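Local coordinates for heme-binding protein A / AI-2 binding protein A (PDB 6OFQ), which binds peptides such as STSA in the periplasm and probably delivers them to an ABC transporter, at residues A[31-36]-A[262-267]; A[38-43]-A[217-222]; A[44-49]-A[56-61]; A[224-229]-A[240-245]. All coordinates share one frame; numbering follows the deposited sequence.

Overall arrangement
Contacts 1, 2 and 4 belong to one mixed five-stranded sheet, crossed in the order 214-220, 224-229, 242-247, 32-37, 265-266. Contact 1 forms one border of it and contact 4 lies inside it, with centres about 10 Å apart. Strands 32-37 and 242-247 join them, with Phe-35 N 2.9 Å from Val-244 O. Contact 2 ties the loop after strand 32-37 to the other border strand, its centre about 12 Å from that of contact 4. Contact 3 continues that loop and packs it on helix 52-61. This helix meets the sheet through Val-56, Asn-60 and Ile-61. The fold is that of a type II periplasmic binding protein.

Contact 1: A[31-36]-A[262-267]; sequences GVLVFA and EIMLMT
Leu-265 CD2 lies 3.7 Å from Phe-35 CD2, at the edge of the ring and in its plane. The same methyl meets Leu-33 CD2. Thr-267 CG2 approaches Phe-35 CZ at 3.7 Å. On the other face, Ala-36 CB rests against Ile-263 CD1 and CG2. Val-34 CG1 and Ile-263 CG2 touch at 3.8 Å, the two side chains crossing at about a right angle.

The backbones pair as parallel strands, Phe-35 with Leu-265 and Ala-36 with Met-266. Ala-36 N donates to Leu-265 O at 2.9 Å, and Thr-267 N donates to Ala-36 O at 3.1 Å. At the start of the pairing, Val-34 O takes Met-264 N at 2.9 Å and, weakly, Leu-265 N. Met-264 bends at chi3 (67°), which turns CE toward Val-32 O. Its SD accepts a weak bond from Val-34 N at 3.4 Å. At the exposed edge, Glu-262 OE2 forms a salt bridge with Arg-246.

Strand 265-266 is a border strand of the five-stranded sheet. Strand 242-247 flanks strand 32-37 on its other side. Helix 251-259 covers the Ala-36 and Ile-263 face, while Phe-526 and strand 497-510 pack on the Phe-35 and Leu-265 face.

Contact 2: A[38-43]-A[217-222]; sequences GADGSS and FLWNKD
The Asp-40 carboxylate links the loop after strand 32-37 to Trp-219 and Asp-222 at the end of border strand 214-220, at the rim of the five-stranded sheet. Asp-40 OD2 accepts two hydrogen bonds here. Trp-219 NE1 donates at 3.0 Å, and the bond is nearly straight (170°). It arrives on the syn side, close to the carboxylate plane, and OD2 lies close to the plane of the indole. The two flat groups are turned 79° against each other. Asp-222 N donates to Asp-40 OD2 at 2.8 Å, from above the carboxylate plane. The Asp-40 CG stands anti to the backbone N (chi1 -163°), on a CB that points toward the strand end.

The six-membered ring meets the loop backbone with its edge at Gly-41 O, 3.5 Å from Trp-219 CZ2. Ser-43 N is 3.8 Å from Trp-219 CH2. Trp-219 also packs on Ile-225 and Met-44. Two waters add to the link. Water 1 lies 2.8 Å from Asp-40 OD1 and 3.0 Å from Asn-220 O. Water 2 accepts from Asp-40 N and donates to Asp-222 OD1.

Asp-222 OD1 also comes within 3.9 Å of Asp-40 OD2. This nearness of like charges may raise the proton affinity of either acid, while the two N-H donors on OD2 would stabilise a charged Asp-40. A long, weak ion pair with Arg-37 may act in the same sense.

Contact 3: A[44-49]-A[56-61]; sequences MDPALV and VATGNI
Met-44 and Thr-58 bring the two backbones to 6.0 Å between their CA atoms, where the loop 44-49 runs past helix 52-61. The loop holds an Asx turn: Asp-45 OD1 accepts from Ala-47 N at 3.1 Å, from above the carboxylate plane. Leu-48 N bonds to Asp-45 O, which closes a beta turn over 45-48. No hydrogen bond joins the loop to segment 56-61. The contact is buried packing within the type II binding-protein fold.

Met-44 reaches the helix with its sulfur end. Its chain bends at chi2 (-71°), which turns SD toward the helix and Ala-57. Met-44 CE lies 3.9 Å from Ala-57 CB, with SD almost as near. Met-44 SD also meets Ile-61 CD1 at 4.3 Å. The Met-44 side chain thus sits between the helix and the sheet, as it also touches Phe-216, Trp-219 and Ile-225.

Farther along the loop, Pro-46 and Thr-58 pack with their side chains at an oblique angle. Thr-58 CG2 stands anti to the carbonyl carbon and turns to the loop backbone, 3.8 Å from Met-44 O. That oxygen is hydrogen-bonded by Tyr-62 OH; the methyl only packs beside it. The CB of Asp-45 points away from the helix. Its OD2 forms a salt bridge with Arg-125, which anchors the turn to helix 116-127. The same oxygen has a hydrogen bond with Tyr-134 OH. The apolar ring carbon Pro-46 CB lies 3.7 Å from Thr-58 OG1.

Contact 4: A[224-229]-A[240-245]; sequences KIILLK and LDKVVV
Val-245 N donates to Ile-225 O at 2.7 Å, and the bond is almost straight (177°). The return bond runs from Ile-225 N to Val-245 O at 2.8 Å. Two residues on, Leu-227 N donates to Val-243 O, and Val-243 N to Leu-227 O, each at 2.9 Å. Lys-229 N adds a fifth bond to Asp-241 O, coming from above the carbonyl plane. Between them, Ile-226 with Val-244 and Leu-228 with Lys-242 form non-hydrogen-bonded pairs.

Strands 224-229 and 242-245 therefore run antiparallel inside the five-stranded sheet, their axes 4.7 Å apart at an angle of 167°. Strand 214-220 lies beyond the first, and strand 32-37 beyond the second. A classic beta bulge sets both Phe-217 and Leu-218 opposite Ile-226.

Ile-225, Leu-227, Val-243 and Val-245 share one face. Helix 52-61 packs there on Leu-227 and Val-245. The opposite face carries Ile-226, Leu-228, Lys-242 and Val-244. There Lys-242 and Leu-228 lie side by side, with Leu-228 CD2 3.9 Å from Lys-242 CG. The extended Lys-242 chain continues to Ile-226 CG2, which its CE meets at 4.1 Å.

At the far end, Lys-229 lays its CB and CD against Leu-240 O, a buried oxygen without a polar partner. Its NZ bonds to Ala-238 O and, through water 3, reaches Asp-241 OD1. Asp-241 OD2 accepts from Gly-31 N.

Contact 1: A[31-36]-A[262-267]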
# COMPACT_ATOMS: atom_id res chain seq x y z
N GLY A 31 4.88 5.13 27.64
CA GLY A 31 3.46 4.81 27.57
C GLY A 31 3.10 3.75 26.58
O GLY A 31 3.96 3.23 25.84
N VAL A 32 1.82 3.38 26.63
CA VAL A 32 1.24 2.37 25.77
C VAL A 32 0.24 3.04 24.83
O VAL A 32 -0.69 3.72 25.25
CB VAL A 32 0.57 1.23 26.55
CG1 VAL A 32 -0.03 0.16 25.65
CG2 VAL A 32 1.41 0.72 27.69
N LEU A 33 0.42 2.78 23.54
CA LEU A 33 -0.54 3.24 22.53
C LEU A 33 -1.37 2.07 22.05
O LEU A 33 -0.83 1.02 21.70
CB LEU A 33 0.21 3.83 21.33
CG LEU A 33 -0.66 4.20 20.12
CD1 LEU A 33 -1.49 5.43 20.40
CD2 LEU A 33 0.16 4.45 18.87
N VAL A 34 -2.68 2.23 22.11
CA VAL A 34 -3.64 1.22 21.58
C VAL A 34 -4.20 1.76 20.27
O VAL A 34 -4.96 2.75 20.28
CB VAL A 34 -4.76 0.86 22.56
CG1 VAL A 34 -5.56 -0.30 21.98
CG2 VAL A 34 -4.16 0.36 23.87
N PHE A 35 -3.80 1.15 19.16
CA PHE A 35 -4.21 1.54 17.80
C PHE A 35 -5.23 0.49 17.39
O PHE A 35 -5.00 -0.70 17.61
CB PHE A 35 -2.97 1.44 16.93
CG PHE A 35 -3.15 1.69 15.46
CD1 PHE A 35 -3.46 0.67 14.58
CD2 PHE A 35 -2.90 2.91 14.90
CE1 PHE A 35 -3.57 0.92 13.22
CE2 PHE A 35 -2.99 3.17 13.54
CZ PHE A 35 -3.34 2.14 12.70
N ALA A 36 -6.29 0.92 16.73
CA ALA A 36 -7.26 -0.04 16.22
C ALA A 36 -7.52 0.21 14.74
O ALA A 36 -7.53 1.32 14.22
CB ALA A 36 -8.57 0.08 17.01
N GLU A 262 -11.01 2.84 25.31
CA GLU A 262 -10.48 1.49 25.20
C GLU A 262 -9.40 1.42 24.13
O GLU A 262 -8.48 0.59 24.16
CB GLU A 262 -11.68 0.58 24.84
CG GLU A 262 -11.40 -0.88 24.66
CD GLU A 262 -12.63 -1.69 24.26
OE1 GLU A 262 -13.65 -1.44 24.97
OE2 GLU A 262 -12.48 -2.45 23.26
N ILE A 263 -9.61 2.20 23.08
CA ILE A 263 -8.51 2.34 22.09
C ILE A 263 -8.25 3.84 21.98
O ILE A 263 -9.03 4.69 22.44
CB ILE A 263 -8.84 1.71 20.72
CG1 ILE A 263 -10.00 2.40 20.02
CG2 ILE A 263 -9.13 0.24 20.93
CD1 ILE A 263 -9.61 3.28 18.90
N MET A 264 -7.14 4.25 21.36
CA MET A 264 -6.61 5.61 21.44
C MET A 264 -6.45 6.30 20.09
O MET A 264 -6.32 7.52 20.04
CB MET A 264 -5.30 5.64 22.19
CG MET A 264 -5.40 5.07 23.61
SD MET A 264 -3.83 4.54 24.29
CE MET A 264 -2.97 6.06 24.47
N LEU A 265 -6.37 5.52 19.02
CA LEU A 265 -6.09 6.05 17.68
C LEU A 265 -6.66 4.97 16.76
O LEU A 265 -6.44 3.78 16.99
CB LEU A 265 -4.58 6.23 17.49
CG LEU A 265 -3.92 6.32 16.11
CD1 LEU A 265 -4.33 7.63 15.57
CD2 LEU A 265 -2.41 6.34 16.26
N MET A 266 -7.36 5.37 15.71
CA MET A 266 -7.98 4.39 14.81
C MET A 266 -7.98 4.84 13.35
O MET A 266 -8.10 6.02 13.04
CB MET A 266 -9.39 3.99 15.20
CG MET A 266 -10.26 5.20 15.41
SD MET A 266 -12.03 4.89 15.56
CE MET A 266 -12.59 4.52 13.89
N THR A 267 -7.89 3.85 12.46
CA THR A 267 -8.09 4.11 11.05
C THR A 267 -9.49 3.61 10.68
O THR A 267 -10.12 2.80 11.40
CB THR A 267 -6.99 3.42 10.20
OG1 THR A 267 -7.00 2.01 10.48
CG2 THR A 267 -5.63 4.11 10.52

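Contact 2: A[38-43]-A[217-222]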
# COMPACT_ATOMS: atom_id res chain seq x y z
N GLY A 38 -9.43 -2.12 11.08
CA GLY A 38 -10.51 -2.99 10.64
C GLY A 38 -10.20 -4.40 10.26
O GLY A 38 -11.07 -5.26 10.39
N ALA A 39 -9.00 -4.71 9.81
CA ALA A 39 -8.59 -6.06 9.34
C ALA A 39 -7.14 -6.28 9.73
O ALA A 39 -6.29 -5.40 9.61
CB ALA A 39 -8.79 -6.17 7.86
N ASP A 40 -6.90 -7.51 10.14
CA ASP A 40 -5.55 -7.91 10.56
C ASP A 40 -4.58 -7.94 9.37
O ASP A 40 -4.96 -8.03 8.24
CB ASP A 40 -5.64 -9.29 11.19
CG ASP A 40 -4.45 -9.69 12.03
OD1 ASP A 40 -3.59 -8.84 12.37
OD2 ASP A 40 -4.40 -10.92 12.33
N GLY A 41 -3.30 -7.88 9.74
CA GLY A 41 -2.25 -8.21 8.77
C GLY A 41 -2.32 -9.66 8.34
O GLY A 41 -2.94 -10.52 9.00
N SER A 42 -1.64 -9.95 7.23
CA SER A 42 -1.63 -11.26 6.62
C SER A 42 -0.26 -11.95 6.71
O SER A 42 -0.18 -13.16 6.42
CB SER A 42 -2.09 -11.16 5.15
OG SER A 42 -3.48 -10.86 5.06
N SER A 43 0.77 -11.25 7.13
CA SER A 43 2.11 -11.85 7.23
C SER A 43 2.93 -10.91 8.12
O SER A 43 2.60 -9.69 8.24
CB SER A 43 2.76 -12.00 5.85
OG SER A 43 4.00 -12.75 5.95
N PHE A 217 6.31 -8.82 19.78
CA PHE A 217 6.05 -9.64 20.98
C PHE A 217 5.04 -10.73 20.74
O PHE A 217 5.26 -11.88 21.15
CB PHE A 217 5.72 -8.79 22.19
CG PHE A 217 5.48 -9.57 23.44
CD1 PHE A 217 6.55 -10.15 24.09
CD2 PHE A 217 4.20 -9.72 23.91
CE1 PHE A 217 6.34 -10.91 25.22
CE2 PHE A 217 3.99 -10.49 25.04
CZ PHE A 217 5.07 -11.02 25.71
N LEU A 218 3.89 -10.44 20.15
CA LEU A 218 2.84 -11.41 19.97
C LEU A 218 1.98 -11.07 18.78
O LEU A 218 1.79 -9.87 18.49
CB LEU A 218 2.01 -11.34 21.26
CG LEU A 218 0.68 -12.00 21.45
CD1 LEU A 218 0.46 -11.90 22.95
CD2 LEU A 218 -0.40 -11.16 20.80
N TRP A 219 1.43 -12.09 18.14
CA TRP A 219 0.42 -11.93 17.11
C TRP A 219 -0.70 -12.93 17.36
O TRP A 219 -0.51 -14.13 17.18
CB TRP A 219 1.04 -12.13 15.74
CG TRP A 219 0.11 -12.04 14.53
CD1 TRP A 219 -1.15 -11.44 14.49
CD2 TRP A 219 0.40 -12.45 13.22
NE1 TRP A 219 -1.64 -11.51 13.22
CE2 TRP A 219 -0.69 -12.10 12.41
CE3 TRP A 219 1.53 -13.06 12.62
CZ2 TRP A 219 -0.68 -12.31 11.03
CZ3 TRP A 219 1.50 -13.29 11.25
CH2 TRP A 219 0.40 -12.99 10.49
N ASN A 220 -1.87 -12.47 17.80
CA ASN A 220 -3.05 -13.31 17.87
C ASN A 220 -3.90 -12.92 16.68
O ASN A 220 -4.41 -11.79 16.57
CB ASN A 220 -3.84 -13.09 19.15
CG ASN A 220 -3.12 -13.53 20.42
OD1 ASN A 220 -2.17 -14.30 20.36
ND2 ASN A 220 -3.55 -13.04 21.57
N LYS A 221 -4.08 -13.88 15.79
CA LYS A 221 -4.74 -13.68 14.53
C LYS A 221 -6.12 -13.06 14.72
O LYS A 221 -6.86 -13.47 15.62
CB LYS A 221 -4.85 -15.04 13.82
CG LYS A 221 -5.14 -15.02 12.34
CD LYS A 221 -5.64 -16.39 11.91
CE LYS A 221 -6.60 -16.26 10.73
NZ LYS A 221 -6.34 -17.36 9.77
N ASP A 222 -6.42 -12.02 13.94
CA ASP A 222 -7.72 -11.35 13.93
C ASP A 222 -8.07 -10.69 15.25
O ASP A 222 -9.22 -10.31 15.49
CB ASP A 222 -8.85 -12.30 13.40
CG ASP A 222 -8.55 -12.82 12.03
OD1 ASP A 222 -7.97 -12.05 11.25
OD2 ASP A 222 -8.83 -14.01 11.72
O HOH W 1 -3.76 -9.31 15.10
O HOH W 2 -8.90 -9.63 10.26

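Contact 3: A[44-49]-A[56-61]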
# COMPACT_ATOMS: atom_id res chain seq x y z
N MET A 44 4.05 -11.43 8.61
CA MET A 44 5.11 -10.64 9.20
C MET A 44 6.36 -10.53 8.28
O MET A 44 7.34 -9.95 8.71
CB MET A 44 5.51 -11.19 10.57
CG MET A 44 4.37 -10.98 11.56
SD MET A 44 4.13 -9.25 12.02
CE MET A 44 2.45 -9.35 12.61
N ASP A 45 6.28 -11.06 7.08
CA ASP A 45 7.32 -10.84 6.04
C ASP A 45 6.69 -9.91 5.00
O ASP A 45 5.85 -10.33 4.21
CB ASP A 45 7.77 -12.17 5.41
CG ASP A 45 8.82 -12.00 4.34
OD1 ASP A 45 9.12 -10.87 3.89
OD2 ASP A 45 9.46 -13.01 3.96
N PRO A 46 7.11 -8.64 4.98
CA PRO A 46 6.44 -7.66 4.11
C PRO A 46 6.64 -7.90 2.64
O PRO A 46 5.86 -7.35 1.84
CB PRO A 46 7.03 -6.33 4.53
CG PRO A 46 8.35 -6.74 5.00
CD PRO A 46 8.22 -8.03 5.72
N ALA A 47 7.65 -8.69 2.24
CA ALA A 47 7.81 -9.06 0.86
C ALA A 47 6.76 -10.01 0.35
O ALA A 47 6.58 -10.08 -0.85
CB ALA A 47 9.19 -9.58 0.52
N LEU A 48 6.00 -10.66 1.23
CA LEU A 48 5.01 -11.61 0.80
C LEU A 48 3.60 -11.04 0.67
O LEU A 48 2.67 -11.75 0.25
CB LEU A 48 4.96 -12.74 1.88
CG LEU A 48 6.24 -13.56 1.95
CD1 LEU A 48 5.98 -14.64 3.01
CD2 LEU A 48 6.69 -14.17 0.66
N VAL A 49 3.42 -9.80 1.09
CA VAL A 49 2.08 -9.17 1.14
C VAL A 49 2.16 -7.82 0.45
O VAL A 49 3.26 -7.34 0.19
CB VAL A 49 1.59 -9.12 2.60
CG1 VAL A 49 1.23 -10.49 3.14
CG2 VAL A 49 2.57 -8.43 3.49
N VAL A 56 1.12 -2.13 8.84
CA VAL A 56 1.08 -1.51 10.15
C VAL A 56 2.11 -2.12 11.09
O VAL A 56 2.90 -1.38 11.71
CB VAL A 56 -0.34 -1.61 10.75
CG1 VAL A 56 -0.32 -1.06 12.19
CG2 VAL A 56 -1.38 -0.90 9.91
N ALA A 57 2.14 -3.43 11.19
CA ALA A 57 3.16 -4.06 12.04
C ALA A 57 4.57 -4.07 11.44
O ALA A 57 5.52 -3.62 12.10
CB ALA A 57 2.77 -5.48 12.44
N THR A 58 4.66 -4.49 10.19
CA THR A 58 6.00 -4.73 9.65
C THR A 58 6.80 -3.44 9.48
O THR A 58 8.01 -3.41 9.65
CB THR A 58 5.95 -5.51 8.33
OG1 THR A 58 5.31 -4.69 7.34
CG2 THR A 58 5.26 -6.82 8.43
N GLY A 59 6.11 -2.33 9.18
CA GLY A 59 6.78 -1.04 9.04
C GLY A 59 7.45 -0.54 10.30
O GLY A 59 8.35 0.31 10.24
N ASN A 60 6.99 -0.99 11.46
CA ASN A 60 7.60 -0.64 12.71
C ASN A 60 8.78 -1.59 13.12
O ASN A 60 9.59 -1.19 13.96
CB ASN A 60 6.51 -0.71 13.78
CG ASN A 60 5.62 0.50 13.77
OD1 ASN A 60 6.04 1.56 14.20
ND2 ASN A 60 4.39 0.36 13.27
N ILE A 61 8.78 -2.78 12.56
CA ILE A 61 9.71 -3.86 12.93
C ILE A 61 10.95 -3.78 12.06
O ILE A 61 12.10 -4.05 12.52
CB ILE A 61 8.99 -5.21 12.80
CG1 ILE A 61 7.93 -5.32 13.92
CG2 ILE A 61 9.98 -6.37 12.78
CD1 ILE A 61 6.97 -6.48 13.70

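Contact 4: A[224-229]-A[240-245]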
# COMPACT_ATOMS: atom_id res chain seq x y z
N LYS A 224 -5.09 -9.13 17.99
CA LYS A 224 -4.12 -8.08 18.31
C LYS A 224 -2.70 -8.52 18.02
O LYS A 224 -2.37 -9.72 18.03
CB LYS A 224 -4.19 -7.65 19.79
CG LYS A 224 -3.78 -8.72 20.79
CD LYS A 224 -3.99 -8.35 22.24
CE LYS A 224 -3.50 -9.43 23.19
NZ LYS A 224 -3.86 -8.92 24.55
N ILE A 225 -1.85 -7.52 17.72
CA ILE A 225 -0.40 -7.64 17.68
C ILE A 225 0.16 -6.71 18.75
O ILE A 225 -0.29 -5.54 18.91
CB ILE A 225 0.08 -7.19 16.29
CG1 ILE A 225 -0.40 -8.22 15.27
CG2 ILE A 225 1.59 -6.99 16.29
CD1 ILE A 225 -0.51 -7.61 13.87
N ILE A 226 1.18 -7.20 19.47
CA ILE A 226 1.88 -6.39 20.45
C ILE A 226 3.30 -6.14 19.99
O ILE A 226 4.00 -7.10 19.63
CB ILE A 226 1.89 -7.04 21.87
CG1 ILE A 226 0.46 -7.15 22.40
CG2 ILE A 226 2.77 -6.25 22.82
CD1 ILE A 226 0.34 -7.89 23.72
N LEU A 227 3.66 -4.87 19.93
CA LEU A 227 5.00 -4.38 19.61
C LEU A 227 5.59 -3.77 20.86
O LEU A 227 4.91 -3.00 21.55
CB LEU A 227 4.98 -3.30 18.51
CG LEU A 227 4.26 -3.77 17.25
CD1 LEU A 227 4.13 -2.59 16.27
CD2 LEU A 227 4.90 -4.97 16.58
N LEU A 228 6.88 -4.01 21.11
CA LEU A 228 7.58 -3.37 22.20
C LEU A 228 8.69 -2.47 21.70
O LEU A 228 9.33 -2.81 20.68
CB LEU A 228 8.12 -4.49 23.11
CG LEU A 228 7.10 -5.43 23.75
CD1 LEU A 228 7.73 -6.61 24.46
CD2 LEU A 228 6.24 -4.57 24.69
N LYS A 229 9.01 -1.41 22.43
CA LYS A 229 10.13 -0.60 22.06
C LYS A 229 11.40 -1.38 21.91
O LYS A 229 11.76 -2.18 22.76
CB LYS A 229 10.29 0.56 23.04
CG LYS A 229 11.50 1.47 22.87
CD LYS A 229 11.39 2.62 23.85
CE LYS A 229 12.63 3.46 23.83
NZ LYS A 229 12.50 4.75 24.56
N LEU A 240 7.22 5.71 22.74
CA LEU A 240 6.33 4.76 23.38
C LEU A 240 7.04 3.50 23.83
O LEU A 240 7.95 2.98 23.15
CB LEU A 240 5.22 4.37 22.39
CG LEU A 240 4.25 5.49 22.08
CD1 LEU A 240 3.52 5.22 20.78
CD2 LEU A 240 3.24 5.73 23.21
N ASP A 241 6.61 2.88 24.92
CA ASP A 241 7.13 1.61 25.36
C ASP A 241 6.51 0.43 24.62
O ASP A 241 7.12 -0.62 24.52
CB ASP A 241 6.84 1.39 26.87
CG ASP A 241 7.50 2.44 27.73
OD1 ASP A 241 8.68 2.71 27.48
OD2 ASP A 241 6.77 3.15 28.49
N LYS A 242 5.26 0.58 24.24
CA LYS A 242 4.49 -0.53 23.72
C LYS A 242 3.41 0.01 22.76
O LYS A 242 2.83 1.04 23.01
CB LYS A 242 3.87 -1.30 24.91
CG LYS A 242 2.93 -2.43 24.60
CD LYS A 242 2.68 -3.13 25.96
CE LYS A 242 1.43 -3.94 25.99
NZ LYS A 242 1.35 -4.56 27.36
N VAL A 243 3.10 -0.76 21.72
CA VAL A 243 1.97 -0.51 20.88
C VAL A 243 1.16 -1.80 20.77
O VAL A 243 1.69 -2.85 20.42
CB VAL A 243 2.36 -0.02 19.47
CG1 VAL A 243 1.11 0.23 18.63
CG2 VAL A 243 3.27 1.20 19.54
N VAL A 244 -0.13 -1.69 21.06
CA VAL A 244 -1.08 -2.77 20.84
C VAL A 244 -1.85 -2.39 19.58
O VAL A 244 -2.56 -1.39 19.55
CB VAL A 244 -1.98 -2.99 22.06
CG1 VAL A 244 -2.84 -4.20 21.84
CG2 VAL A 244 -1.21 -3.17 23.33
N VAL A 245 -1.76 -3.25 18.57
CA VAL A 245 -2.46 -3.05 17.31
C VAL A 245 -3.64 -4.01 17.34
O VAL A 245 -3.45 -5.23 17.16
CB VAL A 245 -1.54 -3.31 16.10
CG1 VAL A 245 -2.31 -3.13 14.78
CG2 VAL A 245 -0.34 -2.39 16.15
O HOH W 3 9.95 4.92 26.30